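Local coordinates for chorismate synthase (Aquifex aeolicus, PDB 1Q1L), which catalyses the anti-1,4-elimination of phosphate from 5-enolpyruvylshikimate-3-phosphate to give chorismate, using reduced FMN as cofactor, at residues Phe159-Gly171 and Leu227-Pro239. Residues are numbered along the deposited sequence; the frame is centred on the assembly and turned at random. Where two conformers were deposited one is given.
Sequences FGIKIGSFVVSIG and LGGVFEVFALNVP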
# COMPACT_ATOMS: atom_id res chain seq x y z
N PHE A 159 -11.40 21.61 -11.78
CA PHE A 159 -10.38 21.74 -12.81
C PHE A 159 -11.04 21.68 -14.19
O PHE A 159 -10.35 21.58 -15.20
CB PHE A 159 -9.34 20.63 -12.69
CG PHE A 159 -8.73 20.52 -11.32
CD1 PHE A 159 -9.35 19.76 -10.33
CD2 PHE A 159 -7.57 21.22 -11.01
CE1 PHE A 159 -8.81 19.70 -9.04
CE2 PHE A 159 -7.03 21.16 -9.73
CZ PHE A 159 -7.65 20.40 -8.74
N GLY A 160 -12.36 21.73 -14.21
CA GLY A 160 -13.08 21.69 -15.48
C GLY A 160 -13.23 20.29 -16.04
O GLY A 160 -13.68 20.12 -17.18
N ILE A 161 -12.87 19.28 -15.25
CA ILE A 161 -12.96 17.89 -15.68
C ILE A 161 -14.38 17.37 -15.44
O ILE A 161 -14.88 17.36 -14.32
CB ILE A 161 -11.91 17.01 -14.94
CG1 ILE A 161 -10.50 17.39 -15.43
CG2 ILE A 161 -12.19 15.53 -15.16
CD1 ILE A 161 -9.36 16.73 -14.66
N LYS A 162 -15.02 16.95 -16.53
CA LYS A 162 -16.45 16.42 -16.46
C LYS A 162 -16.53 14.82 -16.77
O LYS A 162 -15.87 14.28 -17.77
CB LYS A 162 -17.46 17.30 -17.55
CG LYS A 162 -17.40 19.12 -17.33
CD LYS A 162 -18.31 20.00 -18.68
CE LYS A 162 -18.02 21.83 -18.61
NZ LYS A 162 -16.36 22.24 -18.66
N ILE A 163 -17.31 14.12 -15.96
CA ILE A 163 -17.48 12.70 -16.12
C ILE A 163 -18.95 12.44 -16.41
O ILE A 163 -19.83 13.07 -15.83
CB ILE A 163 -17.00 11.96 -14.86
CG1 ILE A 163 -15.47 12.09 -14.77
CG2 ILE A 163 -17.46 10.52 -14.89
CD1 ILE A 163 -14.83 11.28 -13.68
N GLY A 164 -19.21 11.53 -17.35
CA GLY A 164 -20.58 11.22 -17.69
C GLY A 164 -20.63 9.85 -18.31
O GLY A 164 -19.59 9.20 -18.46
N SER A 165 -21.84 9.41 -18.67
CA SER A 165 -22.01 8.09 -19.27
C SER A 165 -23.39 7.93 -19.88
O SER A 165 -24.23 8.84 -19.83
CB SER A 165 -21.81 7.01 -18.21
OG SER A 165 -22.85 7.07 -17.24
N PHE A 166 -23.62 6.77 -20.48
CA PHE A 166 -24.91 6.47 -21.10
C PHE A 166 -24.92 5.02 -21.53
O PHE A 166 -23.87 4.46 -21.86
CB PHE A 166 -25.16 7.40 -22.29
CG PHE A 166 -23.99 7.52 -23.22
CD1 PHE A 166 -23.73 6.53 -24.16
CD2 PHE A 166 -23.13 8.61 -23.14
CE1 PHE A 166 -22.62 6.62 -25.00
CE2 PHE A 166 -22.02 8.71 -23.97
CZ PHE A 166 -21.77 7.72 -24.90
N VAL A 167 -26.10 4.42 -21.53
CA VAL A 167 -26.25 3.02 -21.93
C VAL A 167 -26.25 2.90 -23.45
O VAL A 167 -26.84 3.72 -24.14
CB VAL A 167 -27.57 2.44 -21.36
CG1 VAL A 167 -27.73 1.00 -21.80
CG2 VAL A 167 -27.56 2.54 -19.85
N VAL A 168 -25.59 1.86 -23.97
CA VAL A 168 -25.53 1.66 -25.41
C VAL A 168 -26.21 0.37 -25.85
O VAL A 168 -26.42 0.15 -27.05
CB VAL A 168 -24.07 1.65 -25.91
CG1 VAL A 168 -23.40 2.97 -25.58
CG2 VAL A 168 -23.31 0.50 -25.28
N SER A 169 -26.57 -0.47 -24.89
CA SER A 169 -27.24 -1.73 -25.20
C SER A 169 -27.81 -2.39 -23.95
O SER A 169 -27.21 -2.34 -22.87
CB SER A 169 -26.27 -2.70 -25.88
OG SER A 169 -25.27 -3.15 -24.98
N ILE A 170 -28.99 -2.98 -24.10
CA ILE A 170 -29.67 -3.69 -23.03
C ILE A 170 -30.16 -4.97 -23.68
O ILE A 170 -30.98 -4.93 -24.60
CB ILE A 170 -30.90 -2.93 -22.49
CG1 ILE A 170 -30.46 -1.63 -21.82
CG2 ILE A 170 -31.65 -3.79 -21.48
CD1 ILE A 170 -31.61 -0.83 -21.24
N GLY A 171 -29.66 -6.11 -23.22
CA GLY A 171 -30.06 -7.37 -23.82
C GLY A 171 -29.54 -7.39 -25.24
O GLY A 171 -28.44 -6.91 -25.50
N LEU A 227 -31.85 -9.42 -17.97
CA LEU A 227 -31.05 -8.80 -19.01
C LEU A 227 -29.75 -8.16 -18.53
O LEU A 227 -29.64 -7.69 -17.40
CB LEU A 227 -31.89 -7.74 -19.72
CG LEU A 227 -32.44 -8.01 -21.13
CD1 LEU A 227 -32.52 -9.50 -21.42
CD2 LEU A 227 -33.80 -7.34 -21.25
N GLY A 228 -28.76 -8.16 -19.42
CA GLY A 228 -27.48 -7.55 -19.12
C GLY A 228 -27.42 -6.27 -19.93
O GLY A 228 -28.43 -5.84 -20.48
N GLY A 229 -26.24 -5.67 -20.03
CA GLY A 229 -26.13 -4.44 -20.80
C GLY A 229 -24.72 -3.91 -20.92
O GLY A 229 -23.79 -4.40 -20.28
N VAL A 230 -24.57 -2.89 -21.76
CA VAL A 230 -23.28 -2.27 -21.97
C VAL A 230 -23.43 -0.76 -21.91
O VAL A 230 -24.40 -0.21 -22.43
CB VAL A 230 -22.70 -2.65 -23.35
CG1 VAL A 230 -21.40 -1.91 -23.59
CG2 VAL A 230 -22.48 -4.16 -23.42
N PHE A 231 -22.49 -0.10 -21.25
CA PHE A 231 -22.53 1.35 -21.18
C PHE A 231 -21.14 1.92 -21.41
O PHE A 231 -20.14 1.20 -21.33
CB PHE A 231 -23.08 1.85 -19.85
CG PHE A 231 -22.33 1.36 -18.65
CD1 PHE A 231 -22.66 0.16 -18.05
CD2 PHE A 231 -21.29 2.11 -18.12
CE1 PHE A 231 -21.97 -0.29 -16.92
CE2 PHE A 231 -20.59 1.67 -17.00
CZ PHE A 231 -20.93 0.47 -16.40
N GLU A 232 -21.08 3.20 -21.74
CA GLU A 232 -19.80 3.85 -21.97
C GLU A 232 -19.69 4.99 -20.97
O GLU A 232 -20.65 5.72 -20.72
CB GLU A 232 -19.72 4.37 -23.41
CG GLU A 232 -20.05 3.28 -24.44
CD GLU A 232 -19.90 3.71 -25.89
OE1 GLU A 232 -20.17 4.90 -26.20
OE2 GLU A 232 -19.53 2.86 -26.73
N VAL A 233 -18.52 5.11 -20.36
CA VAL A 233 -18.26 6.15 -19.38
C VAL A 233 -17.16 7.00 -19.96
O VAL A 233 -16.21 6.47 -20.53
CB VAL A 233 -17.78 5.57 -18.03
CG1 VAL A 233 -17.72 6.67 -16.97
CG2 VAL A 233 -18.68 4.45 -17.60
N PHE A 234 -17.26 8.31 -19.81
CA PHE A 234 -16.24 9.19 -20.34
C PHE A 234 -15.89 10.28 -19.34
O PHE A 234 -16.65 10.57 -18.41
CB PHE A 234 -16.72 9.83 -21.64
CG PHE A 234 -17.86 10.79 -21.46
CD1 PHE A 234 -17.63 12.11 -21.10
CD2 PHE A 234 -19.18 10.35 -21.60
CE1 PHE A 234 -18.69 12.98 -20.88
CE2 PHE A 234 -20.24 11.22 -21.38
CZ PHE A 234 -20.00 12.54 -21.02
N ALA A 235 -14.72 10.88 -19.56
CA ALA A 235 -14.24 11.99 -18.74
C ALA A 235 -13.67 12.98 -19.74
O ALA A 235 -12.87 12.61 -20.60
CB ALA A 235 -13.16 11.52 -17.77
N LEU A 236 -14.09 14.24 -19.63
CA LEU A 236 -13.63 15.28 -20.54
C LEU A 236 -12.66 16.26 -19.88
O LEU A 236 -12.72 16.50 -18.68
CB LEU A 236 -14.83 16.07 -21.08
CG LEU A 236 -15.94 15.27 -21.76
CD1 LEU A 236 -17.04 16.19 -22.24
CD2 LEU A 236 -15.35 14.49 -22.92
N ASN A 237 -11.77 16.81 -20.71
CA ASN A 237 -10.77 17.79 -20.28
C ASN A 237 -9.70 17.27 -19.34
O ASN A 237 -9.18 18.01 -18.51
CB ASN A 237 -11.47 19.00 -19.65
CG ASN A 237 -12.44 19.66 -20.61
OD1 ASN A 237 -12.09 19.95 -21.75
ND2 ASN A 237 -13.66 19.91 -20.14
N VAL A 238 -9.37 15.99 -19.47
CA VAL A 238 -8.33 15.41 -18.64
C VAL A 238 -7.02 15.71 -19.37
O VAL A 238 -6.86 15.39 -20.54
CB VAL A 238 -8.50 13.88 -18.51
CG1 VAL A 238 -7.34 13.28 -17.71
CG2 VAL A 238 -9.82 13.57 -17.81
N PRO A 239 -6.07 16.36 -18.68
CA PRO A 239 -4.80 16.69 -19.33
C PRO A 239 -3.97 15.44 -19.59
O PRO A 239 -4.22 14.38 -19.01
CB PRO A 239 -4.14 17.62 -18.31
CG PRO A 239 -4.60 17.03 -17.01
CD PRO A 239 -6.07 16.78 -17.27
O HOH W 1 -9.12 20.61 -17.47
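F234 lays its ring flat over the backbone of G164, a worked example of an aromatic side chain filling the place that a glycine cedes on the neighbouring strand. CG sits between the backbone N and the carbonyl carbon (chi1 67°), which folds the ring across to strand 162-170. G164 CA lies 3.9 Å from the F234 ring centroid in a CH-pi contact, and any CB on G164 would collide with F234 CZ. The backbones pair as well: F234 N donates to G164 O at 2.8 Å and G164 N to F234 O, completing the hydrogen-bonded pair. On the sheet face that F234 and F166 share, F166 CE2 approaches F234 CE2 at 4.0 Å, the two side chains crossing at about a right angle. Were F234 cut back to an alanine, the G164 backbone would probably lose the ring that covers it and the F166 ring this neighbour. An edge of the F166 ring meets a carboxylate: E232 OE1 lies near its plane, 3.2 Å from F166 CE1. That carboxylate is buried, and Y183, K181 and R320 hold it by one hydrogen bond and two salt bridges. These strands are antiparallel neighbours within a five-stranded sheet, part of the beta-alpha-beta sandwich of chorismate synthase, and helix 356-379 packs on the opposite face through I163, F231 and A235. The register slips by one at a classic beta bulge, where V168 and S169 both face V230. V230 O accepts from V168 N at 2.8 Å and, less straight, from S169 N, while V168 CG2 rests against V230 CG1. At the far end N237 ND2 donates to G160 O over 3.0 Å, and a water bridges F159 O and N237 O. G160 itself, at positive phi, closes the Schellman motif that ends helix 142-157.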